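Long-range contacts in FdtA domain-containing protein (Helicobacter canadensis MIT 98-5491, PDB 7N67), which probably acts as a 3,4-ketoisomerase on a dTDP-linked keto sugar, a step in making an unusual formylated sugar in Helicobacter canadensis: residues K54-I59 against L129-D134; E48-I53 against E77-M82. All blocks are in the same frame, centred on the assembly; numbering follows the deposited sequence.

Contact 1: K54-I59 against L129-D134. With TYD (thymidine-5'-diphosphate), chain E.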
ATOM      1  N   LYS B  54       2.854  -7.015 -25.661  1.00 34.72           N
ATOM      2  CA  LYS B  54       1.864  -8.030 -26.081  1.00 35.34           C
ATOM      3  C   LYS B  54       1.116  -8.550 -24.853  1.00 33.35           C
ATOM      4  O   LYS B  54      -0.003  -9.080 -24.999  1.00 34.17           O
ATOM      5  CB  LYS B  54       2.601  -9.166 -26.786  1.00 40.64           C
ATOM      6  CG  LYS B  54       3.378  -8.743 -28.028  1.00 48.82           C
ATOM      7  CD  LYS B  54       2.628  -8.980 -29.327  1.00 52.65           C
ATOM      8  CE  LYS B  54       3.184  -8.165 -30.474  1.00 56.24           C
ATOM      9  NZ  LYS B  54       2.165  -7.950 -31.527  1.00 59.13           N
ATOM     10  N   ARG B  55       1.726  -8.429 -23.679  1.00 32.81           N
ATOM     11  CA  ARG B  55       1.161  -8.938 -22.406  1.00 33.12           C
ATOM     12  C   ARG B  55       1.733  -8.109 -21.272  1.00 32.69           C
ATOM     13  O   ARG B  55       2.867  -7.614 -21.424  1.00 32.18           O
ATOM     14  CB  ARG B  55       1.514 -10.411 -22.214  1.00 34.98           C
ATOM     15  CG  ARG B  55       1.525 -10.894 -20.775  1.00 34.64           C
ATOM     16  CD  ARG B  55       1.828 -12.386 -20.713  1.00 37.03           C
ATOM     17  NE  ARG B  55       3.087 -12.701 -21.400  1.00 39.17           N
ATOM     18  CZ  ARG B  55       4.143 -13.323 -20.868  1.00 39.02           C
ATOM     19  NH1 ARG B  55       5.214 -13.528 -21.620  1.00 36.71           N
ATOM     20  NH2 ARG B  55       4.125 -13.761 -19.618  1.00 39.38           N
ATOM     21  N   ILE B  56       0.930  -7.916 -20.231  1.00 32.41           N
ATOM     22  CA  ILE B  56       1.377  -7.380 -18.918  1.00 30.58           C
ATOM     23  C   ILE B  56       0.945  -8.396 -17.865  1.00 28.43           C
ATOM     24  O   ILE B  56      -0.017  -9.157 -18.115  1.00 29.12           O
ATOM     25  CB  ILE B  56       0.858  -5.943 -18.665  1.00 30.88           C
ATOM     26  CG1 ILE B  56      -0.638  -5.863 -18.379  1.00 31.58           C
ATOM     27  CG2 ILE B  56       1.222  -5.047 -19.826  1.00 31.63           C
ATOM     28  CD1 ILE B  56      -0.972  -5.779 -16.932  1.00 34.60           C
ATOM     29  N   TYR B  57       1.681  -8.458 -16.762  1.00 28.20           N
ATOM     30  CA  TYR B  57       1.290  -9.244 -15.571  1.00 25.47           C
ATOM     31  C   TYR B  57       1.738  -8.474 -14.314  1.00 24.13           C
ATOM     32  O   TYR B  57       2.707  -7.647 -14.339  1.00 21.35           O
ATOM     33  CB  TYR B  57       1.740 -10.701 -15.754  1.00 27.11           C
ATOM     34  CG  TYR B  57       3.216 -11.040 -15.740  1.00 27.92           C
ATOM     35  CD1 TYR B  57       3.872 -11.316 -14.556  1.00 30.18           C
ATOM     36  CD2 TYR B  57       3.940 -11.216 -16.908  1.00 31.33           C
ATOM     37  CE1 TYR B  57       5.206 -11.699 -14.520  1.00 31.36           C
ATOM     38  CE2 TYR B  57       5.281 -11.587 -16.897  1.00 31.02           C
ATOM     39  CZ  TYR B  57       5.918 -11.850 -15.694  1.00 32.81           C
ATOM     40  OH  TYR B  57       7.236 -12.231 -15.631  1.00 33.73           O
ATOM     41  N   TYR B  58       0.972  -8.678 -13.252  1.00 22.22           N
ATOM     42  CA  TYR B  58       1.231  -8.092 -11.925  1.00 25.55           C
ATOM     43  C   TYR B  58       1.111  -9.165 -10.839  1.00 26.89           C
ATOM     44  O   TYR B  58       0.284 -10.107 -10.941  1.00 25.63           O
ATOM     45  CB  TYR B  58       0.333  -6.884 -11.649  1.00 26.17           C
ATOM     46  CG  TYR B  58      -1.140  -7.047 -11.909  1.00 24.35           C
ATOM     47  CD1 TYR B  58      -2.036  -7.173 -10.863  1.00 25.05           C
ATOM     48  CD2 TYR B  58      -1.647  -6.990 -13.191  1.00 25.56           C
ATOM     49  CE1 TYR B  58      -3.400  -7.283 -11.075  1.00 23.63           C
ATOM     50  CE2 TYR B  58      -3.009  -7.096 -13.425  1.00 26.10           C
ATOM     51  CZ  TYR B  58      -3.887  -7.235 -12.366  1.00 24.41           C
ATOM     52  OH  TYR B  58      -5.222  -7.321 -12.612  1.00 24.96           O
ATOM     53  N   ILE B  59       1.980  -9.021  -9.835  1.00 26.94           N
ATOM     54  CA  ILE B  59       2.102  -9.934  -8.668  1.00 27.30           C
ATOM     55  C   ILE B  59       1.763  -9.141  -7.406  1.00 26.06           C
ATOM     56  O   ILE B  59       2.267  -8.006  -7.240  1.00 25.30           O
ATOM     57  CB  ILE B  59       3.519 -10.532  -8.662  1.00 28.03           C
ATOM     58  CG1 ILE B  59       3.750 -11.383  -9.914  1.00 29.13           C
ATOM     59  CG2 ILE B  59       3.754 -11.336  -7.401  1.00 27.86           C
ATOM     60  CD1 ILE B  59       5.091 -11.188 -10.554  1.00 31.25           C
ATOM     61  N   LEU B 129       4.676  -4.850 -11.370  1.00 21.63           N
ATOM     62  CA  LEU B 129       4.100  -4.828 -12.737  1.00 22.19           C
ATOM     63  C   LEU B 129       5.189  -5.264 -13.709  1.00 21.55           C
ATOM     64  O   LEU B 129       6.343  -4.830 -13.523  1.00 21.91           O
ATOM     65  CB  LEU B 129       3.606  -3.413 -13.056  1.00 22.73           C
ATOM     66  CG  LEU B 129       3.059  -3.224 -14.466  1.00 23.95           C
ATOM     67  CD1 LEU B 129       1.811  -4.071 -14.696  1.00 23.69           C
ATOM     68  CD2 LEU B 129       2.780  -1.752 -14.723  1.00 25.76           C
ATOM     69  N   VAL B 130       4.842  -6.103 -14.687  1.00 22.84           N
ATOM     70  CA  VAL B 130       5.799  -6.577 -15.733  1.00 23.92           C
ATOM     71  C   VAL B 130       5.189  -6.327 -17.114  1.00 23.47           C
ATOM     72  O   VAL B 130       4.097  -6.861 -17.407  1.00 22.66           O
ATOM     73  CB  VAL B 130       6.176  -8.061 -15.547  1.00 25.33           C
ATOM     74  CG1 VAL B 130       7.191  -8.518 -16.588  1.00 25.69           C
ATOM     75  CG2 VAL B 130       6.715  -8.335 -14.151  1.00 27.49           C
ATOM     76  N   LEU B 131       5.866  -5.518 -17.912  1.00 23.71           N
ATOM     77  CA  LEU B 131       5.560  -5.313 -19.348  1.00 25.56           C
ATOM     78  C   LEU B 131       6.387  -6.340 -20.120  1.00 26.98           C
ATOM     79  O   LEU B 131       7.632  -6.324 -19.956  1.00 27.82           O
ATOM     80  CB  LEU B 131       5.949  -3.879 -19.719  1.00 26.17           C
ATOM     81  CG  LEU B 131       4.955  -2.766 -19.356  1.00 27.56           C
ATOM     82  CD1 LEU B 131       4.030  -3.140 -18.216  1.00 28.47           C
ATOM     83  CD2 LEU B 131       5.690  -1.488 -19.017  1.00 28.58           C
ATOM     84  N   ALA B 132       5.738  -7.234 -20.871  1.00 27.53           N
ATOM     85  CA  ALA B 132       6.402  -8.337 -21.608  1.00 28.11           C
ATOM     86  C   ALA B 132       6.253  -8.148 -23.124  1.00 30.01           C
ATOM     87  O   ALA B 132       5.168  -7.690 -23.557  1.00 27.88           O
ATOM     88  CB  ALA B 132       5.844  -9.668 -21.152  1.00 28.00           C
ATOM     89  N   SER B 133       7.284  -8.591 -23.868  1.00 30.96           N
ATOM     90  CA  SER B 133       7.495  -8.435 -25.333  1.00 31.86           C
ATOM     91  C   SER B 133       6.716  -9.474 -26.146  1.00 32.46           C
ATOM     92  O   SER B 133       6.765  -9.376 -27.383  1.00 35.90           O
ATOM     93  CB  SER B 133       8.975  -8.523 -25.673  1.00 35.12           C
ATOM     94  OG  SER B 133       9.472  -9.867 -25.555  1.00 33.93           O
ATOM     95  N   ASP B 134       6.046 -10.441 -25.514  1.00 33.65           N
ATOM     96  CA  ASP B 134       5.396 -11.559 -26.242  1.00 32.89           C
ATOM     97  C   ASP B 134       4.410 -12.302 -25.339  1.00 34.39           C
ATOM     98  O   ASP B 134       4.462 -12.113 -24.115  1.00 37.22           O
ATOM     99  CB  ASP B 134       6.453 -12.522 -26.783  1.00 36.27           C
ATOM    100  CG  ASP B 134       6.057 -13.254 -28.057  1.00 37.03           C
ATOM    101  OD1 ASP B 134       4.885 -13.151 -28.487  1.00 35.32           O
ATOM    102  OD2 ASP B 134       6.934 -13.914 -28.610  1.00 40.07           O
TER
HETATM  103  PA  TYD E 200       5.611 -18.015 -12.019  1.00 32.67           P
HETATM  104  O1A TYD E 200       6.467 -18.153 -13.229  1.00 30.26           O
HETATM  105  O2A TYD E 200       5.700 -19.055 -10.955  1.00 35.16           O
HETATM  106  O3A TYD E 200       5.808 -16.555 -11.401  1.00 27.97           O
HETATM  107  PB  TYD E 200       7.072 -15.664 -11.003  1.00 27.98           P
HETATM  108  O1B TYD E 200       6.495 -14.451 -10.276  1.00 26.72           O
HETATM  109  O2B TYD E 200       7.883 -16.568 -10.100  1.00 28.04           O
HETATM  110  O3B TYD E 200       7.804 -15.286 -12.258  1.00 25.75           O
HETATM  111  O5' TYD E 200       4.077 -17.888 -12.453  1.00 33.32           O
HETATM  112  C5' TYD E 200       3.086 -18.378 -11.529  1.00 32.82           C
HETATM  113  C4' TYD E 200       2.015 -19.063 -12.334  1.00 33.64           C
HETATM  114  O4' TYD E 200       1.440 -18.108 -13.254  1.00 31.88           O
HETATM  115  C3' TYD E 200       2.514 -20.247 -13.162  1.00 33.86           C
HETATM  116  O3' TYD E 200       1.621 -21.346 -13.044  1.00 33.62           O
HETATM  117  C2' TYD E 200       2.511 -19.708 -14.584  1.00 34.86           C
HETATM  118  C1' TYD E 200       1.391 -18.676 -14.551  1.00 34.29           C
HETATM  119  N1  TYD E 200       1.549 -17.587 -15.541  1.00 36.12           N
HETATM  120  C2  TYD E 200       0.600 -17.472 -16.538  1.00 34.40           C
HETATM  121  O2  TYD E 200      -0.365 -18.222 -16.626  1.00 32.32           O
HETATM  122  N3  TYD E 200       0.836 -16.457 -17.435  1.00 32.59           N
HETATM  123  C4  TYD E 200       1.887 -15.558 -17.430  1.00 31.64           C
HETATM  124  O4  TYD E 200       1.962 -14.688 -18.308  1.00 31.95           O
HETATM  125  C5  TYD E 200       2.834 -15.724 -16.353  1.00 32.62           C
HETATM  126  C5M TYD E 200       4.002 -14.785 -16.272  1.00 31.06           C
HETATM  127  C6  TYD E 200       2.627 -16.721 -15.477  1.00 35.04           C
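Arg55 reaches across to Asp134 and grips one backbone oxygen with two nitrogens: NE lies 3.1 Å from Asp134 O, on a lone pair, while NH1 approaches the same atom from above the carbonyl plane. With the guanidinium held in this way, its third nitrogen is turned to the nucleotide, and Arg55 NH2 donates to thymine O4 of the dTDP at 2.7 Å. The chain bends at chi3 (55°), which brings the flat group over Ala132 CB, a side chain small enough to lie beneath it.

The backbones run antiparallel. Tyr57 and Val130 form a hydrogen-bonded pair, with Val130 N to Tyr57 O at 2.7 Å, and Ala132 N gives to Arg55 O at 2.9 Å. Lys54 N also donates to Ala132 O; with Lys54 and Arg55 both opposite Ala132, the pairing is a classic beta bulge.

The Tyr57 ring is clamped between Val130 CB, centred over one face in a CH-pi contact 3.8 Å from the ring centroid, and the thymine methyl C5M over the opposite face. Its hydroxyl is tied to Gln78. On the other side of the sheet, Ile56 CG2 meets Leu131 CD1 at 3.8 Å, branched aliphatic groups suited to this buried layer. The strand of Arg55 to Ile59 also pairs with a strand of the second subunit. Arg55 and Tyr57 line the thymine end of the dTDP pocket, on one face of a cupin-type beta-sheet.

Contact 2: E48-I53 against E77-M82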
ATOM      1  N   GLU B  48       9.299   4.684 -24.366  1.00 38.32           N
ATOM      2  CA  GLU B  48       9.910   4.448 -23.029  1.00 36.30           C
ATOM      3  C   GLU B  48      10.160   2.947 -22.864  1.00 34.91           C
ATOM      4  O   GLU B  48      11.098   2.610 -22.136  1.00 33.85           O
ATOM      5  CB  GLU B  48       9.048   4.983 -21.892  1.00 37.80           C
ATOM      6  CG  GLU B  48       8.859   6.486 -21.949  1.00 39.61           C
ATOM      7  CD  GLU B  48       7.735   6.942 -22.859  1.00 39.54           C
ATOM      8  OE1 GLU B  48       6.986   6.069 -23.375  1.00 38.13           O
ATOM      9  OE2 GLU B  48       7.613   8.164 -23.054  1.00 42.50           O
ATOM     10  N   ILE B  49       9.346   2.108 -23.513  1.00 32.67           N
ATOM     11  CA  ILE B  49       9.482   0.623 -23.561  1.00 34.98           C
ATOM     12  C   ILE B  49      10.082   0.273 -24.911  1.00 36.95           C
ATOM     13  O   ILE B  49       9.443   0.516 -25.929  1.00 35.45           O
ATOM     14  CB  ILE B  49       8.115  -0.075 -23.416  1.00 35.12           C
ATOM     15  CG1 ILE B  49       7.325   0.437 -22.213  1.00 34.11           C
ATOM     16  CG2 ILE B  49       8.287  -1.586 -23.385  1.00 36.41           C
ATOM     17  CD1 ILE B  49       8.088   0.380 -20.919  1.00 34.37           C
ATOM     18  N   PRO B  50      11.287  -0.334 -24.966  1.00 39.33           N
ATOM     19  CA  PRO B  50      11.953  -0.608 -26.241  1.00 39.08           C
ATOM     20  C   PRO B  50      11.540  -1.960 -26.849  1.00 35.04           C
ATOM     21  O   PRO B  50      12.387  -2.696 -27.305  1.00 36.49           O
ATOM     22  CB  PRO B  50      13.425  -0.549 -25.816  1.00 40.14           C
ATOM     23  CG  PRO B  50      13.403  -1.219 -24.454  1.00 43.52           C
ATOM     24  CD  PRO B  50      12.110  -0.730 -23.816  1.00 43.17           C
ATOM     25  N   PHE B  51      10.243  -2.248 -26.831  1.00 32.63           N
ATOM     26  CA  PHE B  51       9.602  -3.374 -27.549  1.00 33.66           C
ATOM     27  C   PHE B  51       8.095  -3.109 -27.587  1.00 36.74           C
ATOM     28  O   PHE B  51       7.651  -2.072 -27.051  1.00 40.11           O
ATOM     29  CB  PHE B  51       9.950  -4.708 -26.892  1.00 32.33           C
ATOM     30  CG  PHE B  51       9.662  -4.784 -25.416  1.00 35.32           C
ATOM     31  CD1 PHE B  51       8.365  -4.922 -24.947  1.00 34.97           C
ATOM     32  CD2 PHE B  51      10.698  -4.759 -24.485  1.00 36.09           C
ATOM     33  CE1 PHE B  51       8.111  -5.023 -23.584  1.00 34.35           C
ATOM     34  CE2 PHE B  51      10.439  -4.853 -23.125  1.00 33.55           C
ATOM     35  CZ  PHE B  51       9.146  -4.989 -22.677  1.00 32.62           C
ATOM     36  N   GLU B  52       7.337  -3.996 -28.226  1.00 37.25           N
ATOM     37  CA  GLU B  52       5.866  -3.876 -28.315  1.00 38.66           C
ATOM     38  C   GLU B  52       5.239  -4.731 -27.228  1.00 38.39           C
ATOM     39  O   GLU B  52       5.415  -5.974 -27.293  1.00 38.62           O
ATOM     40  CB  GLU B  52       5.361  -4.336 -29.678  1.00 40.51           C
ATOM     41  CG  GLU B  52       5.703  -3.368 -30.784  1.00 40.21           C
ATOM     42  CD  GLU B  52       5.060  -3.736 -32.103  1.00 42.85           C
ATOM     43  OE1 GLU B  52       4.829  -2.818 -32.888  1.00 47.89           O
ATOM     44  OE2 GLU B  52       4.770  -4.935 -32.323  1.00 43.56           O
ATOM     45  N   ILE B  53       4.502  -4.094 -26.311  1.00 35.43           N
ATOM     46  CA  ILE B  53       3.788  -4.815 -25.223  1.00 35.25           C
ATOM     47  C   ILE B  53       2.760  -5.718 -25.909  1.00 36.55           C
ATOM     48  O   ILE B  53       1.950  -5.213 -26.711  1.00 46.92           O
ATOM     49  CB  ILE B  53       3.163  -3.855 -24.187  1.00 37.29           C
ATOM     50  CG1 ILE B  53       4.185  -2.898 -23.564  1.00 38.20           C
ATOM     51  CG2 ILE B  53       2.462  -4.642 -23.100  1.00 36.74           C
ATOM     52  CD1 ILE B  53       3.586  -1.597 -23.079  1.00 39.58           C
ATOM     53  N   GLU B  77      11.787 -10.368 -23.758  1.00 30.43           N
ATOM     54  CA  GLU B  77      12.323  -9.152 -23.089  1.00 29.41           C
ATOM     55  C   GLU B  77      11.219  -8.662 -22.152  1.00 28.69           C
ATOM     56  O   GLU B  77      10.044  -8.871 -22.489  1.00 30.73           O
ATOM     57  CB  GLU B  77      12.780  -8.117 -24.116  1.00 31.28           C
ATOM     58  CG  GLU B  77      13.927  -8.582 -24.991  1.00 30.44           C
ATOM     59  CD  GLU B  77      14.553  -7.510 -25.872  1.00 32.37           C
ATOM     60  OE1 GLU B  77      15.739  -7.645 -26.200  1.00 37.17           O
ATOM     61  OE2 GLU B  77      13.863  -6.547 -26.240  1.00 34.27           O
ATOM     62  N   GLN B  78      11.571  -8.142 -20.975  1.00 28.44           N
ATOM     63  CA  GLN B  78      10.589  -7.666 -19.962  1.00 26.81           C
ATOM     64  C   GLN B  78      11.027  -6.292 -19.450  1.00 26.65           C
ATOM     65  O   GLN B  78      12.234  -5.994 -19.524  1.00 24.70           O
ATOM     66  CB  GLN B  78      10.472  -8.654 -18.803  1.00 27.10           C
ATOM     67  CG  GLN B  78       9.787  -9.969 -19.164  1.00 27.66           C
ATOM     68  CD  GLN B  78       9.543 -10.789 -17.921  1.00 27.06           C
ATOM     69  OE1 GLN B  78      10.155 -10.562 -16.887  1.00 29.09           O
ATOM     70  NE2 GLN B  78       8.632 -11.742 -17.989  1.00 27.24           N
ATOM     71  N   VAL B  79      10.073  -5.491 -18.956  1.00 27.99           N
ATOM     72  CA  VAL B  79      10.348  -4.285 -18.120  1.00 28.91           C
ATOM     73  C   VAL B  79       9.595  -4.424 -16.789  1.00 28.14           C
ATOM     74  O   VAL B  79       8.367  -4.573 -16.823  1.00 28.36           O
ATOM     75  CB  VAL B  79       9.978  -2.990 -18.857  1.00 30.53           C
ATOM     76  CG1 VAL B  79       9.895  -1.800 -17.912  1.00 33.71           C
ATOM     77  CG2 VAL B  79      10.949  -2.701 -19.978  1.00 30.94           C
ATOM     78  N   LEU B  80      10.325  -4.349 -15.673  1.00 27.18           N
ATOM     79  CA  LEU B  80       9.806  -4.546 -14.291  1.00 27.12           C
ATOM     80  C   LEU B  80       9.602  -3.183 -13.640  1.00 26.54           C
ATOM     81  O   LEU B  80      10.479  -2.325 -13.788  1.00 26.59           O
ATOM     82  CB  LEU B  80      10.811  -5.369 -13.480  1.00 27.60           C
ATOM     83  CG  LEU B  80      10.641  -6.879 -13.550  1.00 27.61           C
ATOM     84  CD1 LEU B  80      10.828  -7.380 -14.966  1.00 27.86           C
ATOM     85  CD2 LEU B  80      11.600  -7.560 -12.591  1.00 29.40           C
ATOM     86  N   ILE B  81       8.477  -3.004 -12.961  1.00 26.82           N
ATOM     87  CA  ILE B  81       8.159  -1.777 -12.177  1.00 25.75           C
ATOM     88  C   ILE B  81       7.530  -2.202 -10.849  1.00 24.67           C
ATOM     89  O   ILE B  81       6.506  -2.893 -10.897  1.00 21.27           O
ATOM     90  CB  ILE B  81       7.213  -0.893 -12.995  1.00 25.97           C
ATOM     91  CG1 ILE B  81       7.796  -0.646 -14.389  1.00 24.27           C
ATOM     92  CG2 ILE B  81       6.921   0.392 -12.237  1.00 27.83           C
ATOM     93  CD1 ILE B  81       6.849  -0.005 -15.354  1.00 23.20           C
ATOM     94  N   MET B  82       8.157  -1.862  -9.719  1.00 25.33           N
ATOM     95  CA  MET B  82       7.523  -2.004  -8.377  1.00 26.33           C
ATOM     96  C   MET B  82       6.518  -0.874  -8.194  1.00 25.95           C
ATOM     97  O   MET B  82       6.940   0.252  -7.895  1.00 24.20           O
ATOM     98  CB  MET B  82       8.536  -1.931  -7.232  1.00 26.83           C
ATOM     99  CG  MET B  82       9.438  -3.134  -7.179  1.00 28.14           C
ATOM    100  SD  MET B  82       8.513  -4.687  -7.088  1.00 28.70           S
ATOM    101  CE  MET B  82       7.813  -4.535  -5.448  1.00 30.04           C
TER
HETATM  102  O   HOH W   1      15.020  -4.182 -26.593  1.00 42.05           O
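Phe51 packs against Val79 where an irregular loop crosses a strand of the cupin-type fold: residues 48-53 belong to the connection between strands 38-44 and 55-60, and Val79 lies on strand 78-84. The tight part is apolar. Phe51 CE2 comes within 3.8 Å of Val79 CG2, the two side chains crossing at a slant, while the ring turns an edge to the backbone, with Val79 N in its plane 3.9 Å from Phe51 CZ. A flat, wide ring suits this place because it can meet a strand backbone and a branched side chain at once. Phe51 CG sits between its own N and carbonyl carbon (chi1 53°), the rotation that sends the ring toward the strand. Ile49 CG2 lies over one ring face, offset toward the rim, and Ile49 CD1 reaches Val79 CG1 at 4.1 Å. Leu131 and Leu43 also touch Ile49, and Phe110 touches Phe51, so this apolar cluster joins several strands.

Toward Pro50 and Glu77 the packing is looser and more polar. Pro50, at the centre of an inverse gamma turn, suits a tight reversal because its ring restricts phi; its CD is 4.5 Å from Val79 CG2. Glu77 lays its aliphatic CB against Phe51 CD2 at 4.0 Å, and its extended chain carries the carboxylate past the ring, the two planes 58° apart. Here water bridges the segments, donating to Pro50 O at 3.1 Å and to Glu77 OE2 at 2.7 Å.

The centres of contacts 1 and 2 lie about 8 Å apart, and the two meet within one antiparallel sheet, where strands 78-84 and 127-132 are neighbours and 55-60 is the outermost strand of this chain on that side. Along the sequence the segments alternate: 48-53, 54-59, 77-82, 129-134, so the loop of contact 2 runs straight into the first strand of contact 1. The central strand, 127-132, pairs with both others: Leu129 N to Ile81 O is a probable hydrogen bond of 2.7 Å. Both contacts also touch the second subunit. Arg55 and Tyr57 of contact 1 meet the nucleotide on one face of the sheet, while the loop of contact 2 packs on the other, beside Leu131.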